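Local coordinates for putative lipoprotein (Bacteroides thetaiotaomicron, PDB 4Q1Z), which is of unknown function but, as a putative two-domain lipoprotein of the DUF4876 family, is probably attached to a membrane through a lipid, at residues K111-C116 and Q130-Y135; S195-Q200 and S220-F225; S214-S219 and P384-N389. One frame throughout, in Å; residues are numbered along the deposited sequence.

Contact 1 of 3, residues K111-C116 and Q130-Y135; sequences KEIYYC and QFYEIY
Phe-131 lays its ring across the neighbouring strand, between Tyr-114 and Glu-112. The Phe-131 and Tyr-114 side chains cross at about a right angle. Phe-131 CE2 is 3.5 Å from Tyr-114 CB, while Phe-131 CD2 lies at the edge of the tyrosine ring, in its plane. A chi1 of 81° puts Phe-131 CG between its own backbone N and carbonyl carbon; the end of the side chain comes nearer the partner strand. Beside CE2, Phe-131 CZ meets Glu-112 CG obliquely at 4.0 Å. The strands 111-114 and 131-135 run antiparallel, 173° apart, within the large mixed sheet. Their pairing is broken by a classic beta bulge: Lys-111 and Glu-112 both face Glu-133. Lys-111 N gives Glu-133 O a 2.7 Å bond; that from Glu-112 N is weak. Lys-111 and Glu-133 side chains lie side by side and point the same way. Lys-111 NZ forms a salt bridge with Glu-133 OE2 (3.2 Å), met from above the carboxylate plane, and also bonds Arg-388 O. Ser-195 OG is a second partner of Glu-133 OE2. On the other sheet face, Ile-113 CG2 packs obliquely on Tyr-132 CD2 at 3.8 Å.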
# COMPACT_ATOMS: atom_id res chain seq x y z
N LYS A 111 -4.29 1.27 -1.24
CA LYS A 111 -5.46 1.58 -0.40
C LYS A 111 -6.81 1.42 -1.18
O LYS A 111 -7.81 0.91 -0.65
CB LYS A 111 -5.31 3.01 0.15
CG LYS A 111 -6.34 3.42 1.18
CD LYS A 111 -6.05 4.83 1.68
CE LYS A 111 -7.29 5.55 2.12
NZ LYS A 111 -8.26 5.72 1.02
N GLU A 112 -6.85 1.95 -2.40
CA GLU A 112 -8.02 1.97 -3.27
C GLU A 112 -7.54 1.87 -4.69
O GLU A 112 -6.54 2.52 -5.02
CB GLU A 112 -8.83 3.26 -3.03
CG GLU A 112 -10.10 3.38 -3.88
CD GLU A 112 -11.38 3.73 -3.13
OE1 GLU A 112 -11.30 4.07 -1.92
OE2 GLU A 112 -12.46 3.64 -3.75
N ILE A 113 -8.24 1.06 -5.52
CA ILE A 113 -7.95 0.85 -6.94
C ILE A 113 -9.26 0.86 -7.77
O ILE A 113 -10.23 0.18 -7.41
CB ILE A 113 -7.13 -0.49 -7.19
CG1 ILE A 113 -5.83 -0.55 -6.33
CG2 ILE A 113 -6.83 -0.68 -8.69
CD1 ILE A 113 -5.09 -1.93 -6.30
N TYR A 114 -9.27 1.64 -8.87
CA TYR A 114 -10.41 1.70 -9.79
C TYR A 114 -9.88 1.45 -11.19
O TYR A 114 -9.01 2.18 -11.64
CB TYR A 114 -11.15 3.03 -9.64
CG TYR A 114 -12.20 3.30 -10.69
CD1 TYR A 114 -13.19 2.35 -10.99
CD2 TYR A 114 -12.26 4.53 -11.34
CE1 TYR A 114 -14.19 2.62 -11.93
CE2 TYR A 114 -13.24 4.79 -12.29
CZ TYR A 114 -14.19 3.83 -12.59
OH TYR A 114 -15.15 4.11 -13.53
N TYR A 115 -10.36 0.37 -11.85
CA TYR A 115 -9.82 -0.10 -13.14
C TYR A 115 -10.82 -0.47 -14.26
O TYR A 115 -10.38 -0.65 -15.40
CB TYR A 115 -8.97 -1.38 -12.88
CG TYR A 115 -9.73 -2.54 -12.23
CD1 TYR A 115 -10.54 -3.38 -12.99
CD2 TYR A 115 -9.59 -2.81 -10.87
CE1 TYR A 115 -11.26 -4.41 -12.40
CE2 TYR A 115 -10.29 -3.86 -10.28
CZ TYR A 115 -11.12 -4.67 -11.05
OH TYR A 115 -11.81 -5.72 -10.49
N CYS A 116 -12.10 -0.70 -13.94
CA CYS A 116 -13.00 -1.30 -14.93
C CYS A 116 -13.61 -0.31 -15.94
O CYS A 116 -14.32 -0.73 -16.88
CB CYS A 116 -14.08 -2.13 -14.24
SG CYS A 116 -15.32 -1.13 -13.38
N GLN A 130 -9.16 5.29 -14.72
CA GLN A 130 -8.34 4.37 -13.90
C GLN A 130 -7.41 5.12 -12.92
O GLN A 130 -6.76 6.09 -13.32
CB GLN A 130 -7.48 3.45 -14.79
CG GLN A 130 -8.26 2.46 -15.64
CD GLN A 130 -7.38 1.41 -16.30
OE1 GLN A 130 -6.28 1.69 -16.81
NE2 GLN A 130 -7.87 0.19 -16.35
N PHE A 131 -7.33 4.67 -11.67
CA PHE A 131 -6.45 5.24 -10.66
C PHE A 131 -6.09 4.18 -9.59
O PHE A 131 -6.80 3.18 -9.41
CB PHE A 131 -7.02 6.53 -10.01
CG PHE A 131 -8.05 6.35 -8.92
CD1 PHE A 131 -7.66 6.23 -7.59
CD2 PHE A 131 -9.41 6.27 -9.23
CE1 PHE A 131 -8.61 6.06 -6.57
CE2 PHE A 131 -10.36 6.11 -8.21
CZ PHE A 131 -9.95 6.02 -6.89
N TYR A 132 -4.96 4.43 -8.90
CA TYR A 132 -4.29 3.61 -7.88
C TYR A 132 -3.90 4.51 -6.75
O TYR A 132 -3.16 5.46 -6.98
CB TYR A 132 -3.01 2.95 -8.49
CG TYR A 132 -3.24 2.32 -9.84
CD1 TYR A 132 -3.09 3.05 -11.02
CD2 TYR A 132 -3.70 1.01 -9.95
CE1 TYR A 132 -3.37 2.50 -12.26
CE2 TYR A 132 -4.00 0.45 -11.19
CZ TYR A 132 -3.81 1.19 -12.35
OH TYR A 132 -4.06 0.64 -13.58
N GLU A 133 -4.45 4.28 -5.56
CA GLU A 133 -4.14 5.10 -4.40
C GLU A 133 -3.30 4.27 -3.43
O GLU A 133 -3.72 3.21 -3.00
CB GLU A 133 -5.42 5.65 -3.77
CG GLU A 133 -5.16 6.53 -2.56
CD GLU A 133 -6.38 7.22 -1.97
OE1 GLU A 133 -7.37 7.43 -2.70
OE2 GLU A 133 -6.33 7.55 -0.76
N ILE A 134 -2.09 4.76 -3.17
CA ILE A 134 -1.00 4.25 -2.34
C ILE A 134 -1.05 5.00 -1.01
O ILE A 134 -1.21 6.21 -1.03
CB ILE A 134 0.31 4.50 -3.17
CG1 ILE A 134 0.45 3.49 -4.29
CG2 ILE A 134 1.59 4.62 -2.36
CD1 ILE A 134 0.09 2.10 -3.85
N TYR A 135 -0.97 4.30 0.13
CA TYR A 135 -1.08 4.89 1.47
C TYR A 135 0.12 4.55 2.36
O TYR A 135 0.58 3.40 2.37
CB TYR A 135 -2.38 4.40 2.14
CG TYR A 135 -2.71 4.93 3.53
CD1 TYR A 135 -3.31 6.17 3.71
CD2 TYR A 135 -2.57 4.11 4.66
CE1 TYR A 135 -3.67 6.64 4.98
CE2 TYR A 135 -2.92 4.57 5.93
CZ TYR A 135 -3.49 5.82 6.08
OH TYR A 135 -3.85 6.27 7.34
O HOH W 1 -9.46 6.19 -1.28

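Contact 2 of 3, residues S195-Q200 and S220-F225; sequences SCIISQ and SSEFEF
Ile-198 and Phe-225 make the tight part of this contact. Ile-198 CG2 sits over one face of the Phe-225 ring, 3.7 Å from its centroid and offset toward the rim, in a CH-pi contact. The nearest ring atom is Phe-225 CE2. With chi1 at -37°, Ile-198 CG2 lies anti to the backbone N. From this position CG2 also packs against Phe-223 CB. Met-240 of strand 238-245 touches all three side chains, so the group is closed in from the next strand.

The backbones here pair as parallel strands, Ile-198 with Phe-223 and Ser-199 with Glu-224. Strand 223-224 is short and lies between 195-199 and 238-245 in the mixed sheet. Phe-223 N bonds Ile-197 O and Phe-225 N bonds Ser-199 O. Ser-199 N reaches Phe-223 O at 3.1 Å, from above the carbonyl plane.

Toward Ser-195 the contact is looser, though still buried, and strand pairing gives way to side-chain contacts. Glu-222 is bent at chi2 (73°), and Glu-222 OE1 takes the N-H of Ile-197 N at 2.7 Å. This bond is nearly straight, 170° at the hydrogen, and the donor lies almost on the C-O axis. The carboxylate takes the place of a backbone carbonyl as acceptor. Its other oxygen, OE2, is engaged by Arg-387 and Asn-397. A water spans Ser-195 O and Glu-222 OE1, but both bonds are weak. Cys-196 SG meets the Phe-223 ring only obliquely, 5.0 Å from the centroid. On the sheet face that carries Ser-199 and Glu-224, Ser-199 OG comes within 2.8 Å of Ser-221 OG. Gly-218 O is a further partner of Ser-221 OG.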
# COMPACT_ATOMS: atom_id res chain seq x y z
N SER A 195 -1.66 9.78 1.38
CA SER A 195 -1.84 8.97 0.19
C SER A 195 -1.15 9.60 -1.02
O SER A 195 -1.02 10.82 -1.10
CB SER A 195 -3.33 8.80 -0.14
OG SER A 195 -4.00 7.79 0.60
N CYS A 196 -0.73 8.75 -1.96
CA CYS A 196 -0.28 9.12 -3.29
C CYS A 196 -1.21 8.44 -4.29
O CYS A 196 -1.33 7.21 -4.29
CB CYS A 196 1.18 8.76 -3.56
SG CYS A 196 1.75 9.29 -5.19
N ILE A 197 -1.91 9.25 -5.09
CA ILE A 197 -2.78 8.75 -6.14
C ILE A 197 -2.02 8.88 -7.46
O ILE A 197 -1.39 9.91 -7.72
CB ILE A 197 -4.18 9.45 -6.18
CG1 ILE A 197 -4.90 9.40 -4.81
CG2 ILE A 197 -5.07 8.90 -7.33
CD1 ILE A 197 -5.96 10.39 -4.63
N ILE A 198 -2.09 7.82 -8.27
CA ILE A 198 -1.56 7.75 -9.62
C ILE A 198 -2.75 7.46 -10.51
O ILE A 198 -3.46 6.49 -10.26
CB ILE A 198 -0.39 6.74 -9.83
CG1 ILE A 198 0.56 6.66 -8.63
CG2 ILE A 198 0.35 7.07 -11.11
CD1 ILE A 198 1.28 5.35 -8.50
N SER A 199 -3.00 8.32 -11.49
CA SER A 199 -4.07 8.18 -12.47
C SER A 199 -3.50 7.82 -13.82
O SER A 199 -2.36 8.18 -14.12
CB SER A 199 -4.86 9.48 -12.58
OG SER A 199 -5.90 9.58 -11.62
N GLN A 200 -4.26 7.11 -14.65
CA GLN A 200 -3.87 6.82 -16.04
C GLN A 200 -3.79 8.17 -16.77
O GLN A 200 -2.80 8.46 -17.44
CB GLN A 200 -4.90 5.87 -16.71
CG GLN A 200 -4.69 5.70 -18.19
CD GLN A 200 -5.93 5.29 -18.95
OE1 GLN A 200 -6.39 6.01 -19.84
NE2 GLN A 200 -6.45 4.10 -18.69
N SER A 220 -6.69 16.20 -9.24
CA SER A 220 -5.84 16.43 -8.05
C SER A 220 -4.91 15.26 -7.74
O SER A 220 -4.23 15.29 -6.70
CB SER A 220 -6.68 16.78 -6.83
OG SER A 220 -7.49 15.68 -6.45
N SER A 221 -4.82 14.26 -8.63
CA SER A 221 -3.89 13.12 -8.49
C SER A 221 -2.48 13.67 -8.41
O SER A 221 -2.16 14.60 -9.14
CB SER A 221 -4.01 12.17 -9.68
OG SER A 221 -5.27 11.54 -9.78
N GLU A 222 -1.65 13.13 -7.52
CA GLU A 222 -0.25 13.54 -7.35
C GLU A 222 0.55 13.20 -8.60
O GLU A 222 1.30 14.03 -9.11
CB GLU A 222 0.37 12.84 -6.12
CG GLU A 222 -0.10 13.38 -4.77
CD GLU A 222 -1.52 13.02 -4.36
OE1 GLU A 222 -1.96 11.89 -4.64
OE2 GLU A 222 -2.17 13.88 -3.73
N PHE A 223 0.34 11.98 -9.11
CA PHE A 223 1.03 11.44 -10.28
C PHE A 223 0.07 10.96 -11.36
O PHE A 223 -1.13 10.78 -11.11
CB PHE A 223 1.99 10.30 -9.88
CG PHE A 223 3.29 10.81 -9.31
CD1 PHE A 223 3.39 11.18 -7.98
CD2 PHE A 223 4.39 11.01 -10.14
CE1 PHE A 223 4.57 11.72 -7.47
CE2 PHE A 223 5.56 11.57 -9.64
CZ PHE A 223 5.65 11.90 -8.31
N GLU A 224 0.61 10.78 -12.57
CA GLU A 224 -0.10 10.25 -13.72
C GLU A 224 0.84 9.49 -14.61
O GLU A 224 2.03 9.77 -14.62
CB GLU A 224 -0.85 11.32 -14.50
CG GLU A 224 0.02 12.36 -15.18
CD GLU A 224 -0.74 13.22 -16.16
OE1 GLU A 224 -1.90 12.89 -16.46
OE2 GLU A 224 -0.17 14.24 -16.61
N PHE A 225 0.31 8.50 -15.34
CA PHE A 225 1.03 7.68 -16.32
C PHE A 225 0.91 8.33 -17.70
O PHE A 225 0.25 7.76 -18.58
CB PHE A 225 0.47 6.26 -16.33
CG PHE A 225 0.63 5.48 -15.06
CD1 PHE A 225 1.85 4.91 -14.72
CD2 PHE A 225 -0.47 5.21 -14.25
CE1 PHE A 225 1.99 4.14 -13.56
CE2 PHE A 225 -0.34 4.41 -13.09
CZ PHE A 225 0.90 3.89 -12.75
O HOH W 2 -3.55 11.56 -1.91

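Contact 3 of 3, residues S214-S219 and P384-N389; sequences SPIDGS and PVMRRN
Selenomethionine Met-386 reaches the 214-219 loop with CG set by a chi1 of -89° and an almost extended chi2 of 163°, which carries SE out to the loop backbone. The chain then bends at chi3 (75°) and brings CE near Asp-217 O as well. Met-386 SE lies 3.3 Å from Asp-217 O and 4.0 Å from Gly-218 CA. Gly-218 has no side chain, and the selenium lies against its main chain. Ile-216 CB meets the same selenium, Met-386 SE, at 4.1 Å. Ile-216 CG2, anti to the carbonyl carbon, turns to the backbone of Pro-384 and lies 3.9 Å from Pro-384 O.

At the other end of the contact two proline rings touch. Pro-215 and Pro-384 cross obliquely, and their CG atoms are 3.7 Å apart. Pro-215 CB also approaches Pro-384 CD. Both rings rest on Tyr-114 of strand 108-114. Phe-131 of the next strand touches Ile-216, Pro-384 and Met-386.

No direct hydrogen bond joins the two segments. A water does so instead. It donates to Pro-215 O and to Pro-384 O, at 2.6 Å from each, and so bridges the two carbonyls.

The 214-219 loop is shaped from within by Asp-217. Asp-217 OD1 accepts from Ser-219 N at 3.1 Å and from Ser-219 OG at 2.6 Å. Both donors come from the same face of the carboxylate plane. The bond from Ser-219 N closes an Asx turn, and the selenium of Met-386 rests on the backbone of that same turn. The arrangement is one of two irregular loops, one leading to strand 223-224 and one following strand 378-382, packed together over the sheet face that carries Tyr-114 and Phe-131.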
# COMPACT_ATOMS: atom_id res chain seq x y z
N SER A 214 -18.60 9.48 -14.73
CA SER A 214 -17.41 8.88 -14.12
C SER A 214 -17.48 9.14 -12.62
O SER A 214 -17.97 10.20 -12.23
CB SER A 214 -16.14 9.46 -14.73
OG SER A 214 -15.00 8.86 -14.14
N PRO A 215 -17.08 8.19 -11.75
CA PRO A 215 -17.24 8.42 -10.30
C PRO A 215 -16.29 9.46 -9.69
O PRO A 215 -16.55 9.93 -8.58
CB PRO A 215 -16.94 7.05 -9.70
CG PRO A 215 -16.05 6.39 -10.68
CD PRO A 215 -16.52 6.84 -12.02
N ILE A 216 -15.19 9.82 -10.39
CA ILE A 216 -14.18 10.73 -9.84
C ILE A 216 -13.75 11.84 -10.82
O ILE A 216 -13.96 11.75 -12.04
CB ILE A 216 -12.91 9.91 -9.41
CG1 ILE A 216 -12.48 8.89 -10.51
CG2 ILE A 216 -13.11 9.21 -8.06
CD1 ILE A 216 -11.16 8.99 -10.95
N ASP A 217 -13.09 12.87 -10.24
CA ASP A 217 -12.36 13.96 -10.87
C ASP A 217 -10.90 13.63 -10.55
O ASP A 217 -10.51 13.75 -9.39
CB ASP A 217 -12.81 15.35 -10.34
CG ASP A 217 -11.93 16.56 -10.68
OD1 ASP A 217 -10.94 16.38 -11.41
OD2 ASP A 217 -12.19 17.65 -10.16
N GLY A 218 -10.15 13.15 -11.53
CA GLY A 218 -8.76 12.75 -11.30
C GLY A 218 -7.72 13.85 -11.40
O GLY A 218 -6.52 13.56 -11.37
N SER A 219 -8.16 15.12 -11.48
CA SER A 219 -7.25 16.26 -11.67
C SER A 219 -6.28 16.49 -10.51
O SER A 219 -5.16 16.91 -10.77
CB SER A 219 -8.01 17.56 -11.99
OG SER A 219 -8.90 17.96 -10.96
N PRO A 384 -16.02 4.28 -6.47
CA PRO A 384 -14.66 4.83 -6.26
C PRO A 384 -14.67 6.20 -5.60
O PRO A 384 -15.52 7.03 -5.91
CB PRO A 384 -14.08 4.89 -7.67
CG PRO A 384 -14.80 3.81 -8.37
CD PRO A 384 -16.20 3.92 -7.89
N VAL A 385 -13.77 6.36 -4.61
CA VAL A 385 -13.57 7.61 -3.87
C VAL A 385 -12.08 7.86 -3.79
O VAL A 385 -11.32 6.92 -3.54
CB VAL A 385 -14.25 7.61 -2.46
CG1 VAL A 385 -13.82 8.82 -1.63
CG2 VAL A 385 -15.77 7.56 -2.57
N MSE A 386 -11.65 9.12 -4.01
CA MSE A 386 -10.24 9.52 -3.86
C MSE A 386 -10.01 10.11 -2.47
O MSE A 386 -10.76 11.01 -2.05
CB MSE A 386 -9.85 10.52 -4.94
CG MSE A 386 -9.35 9.86 -6.20
SE MSE A 386 -9.38 11.12 -7.65
CE MSE A 386 -7.86 12.25 -7.27
N ARG A 387 -8.99 9.58 -1.74
CA ARG A 387 -8.62 9.98 -0.38
C ARG A 387 -9.79 9.67 0.60
O ARG A 387 -10.17 10.50 1.43
CB ARG A 387 -8.16 11.46 -0.33
CG ARG A 387 -6.86 11.72 -1.09
CD ARG A 387 -6.51 13.19 -1.17
NE ARG A 387 -5.52 13.43 -2.22
CZ ARG A 387 -5.79 13.97 -3.41
NH1 ARG A 387 -7.02 14.39 -3.68
NH2 ARG A 387 -4.83 14.12 -4.31
N ARG A 388 -10.35 8.46 0.48
CA ARG A 388 -11.43 7.97 1.34
C ARG A 388 -10.92 7.87 2.79
O ARG A 388 -9.72 7.66 2.99
CB ARG A 388 -11.95 6.60 0.84
CG ARG A 388 -13.27 6.15 1.46
CD ARG A 388 -13.55 4.68 1.28
NE ARG A 388 -13.64 4.31 -0.14
CZ ARG A 388 -14.76 4.31 -0.85
NH1 ARG A 388 -15.92 4.65 -0.29
NH2 ARG A 388 -14.74 3.95 -2.13
N ASN A 389 -11.83 8.04 3.78
CA ASN A 389 -11.56 8.00 5.23
C ASN A 389 -10.46 8.98 5.63
O ASN A 389 -9.56 8.62 6.39
CB ASN A 389 -11.20 6.58 5.74
CG ASN A 389 -12.00 5.45 5.18
OD1 ASN A 389 -13.22 5.51 5.06
ND2 ASN A 389 -11.31 4.36 4.87
O HOH W 3 -16.37 9.51 -6.02

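Overall arrangement
The three contacts form one continuous patch on the large mixed sheet. Contacts 1 and 2 have centres about 9 Å apart; their strands 131-136 and 195-199 are neighbours, with a probable hydrogen bond from Cys-196 N to Ile-134 O (2.7 Å). Contact 3 lies over these strands, its centre about 9 Å from that of contact 1 and about 11 Å from that of contact 2. Two arginines of contact 3 join it to the others by salt bridges. Arg-388 NH2 pairs with Glu-112 OE2 of contact 1 (2.8 Å), and Arg-387 NH2 with Glu-222 OE2 of contact 2 (2.7 Å). Along the chain, contact 1 closes first, whereas contacts 2 and 3 interleave. No active site is known here.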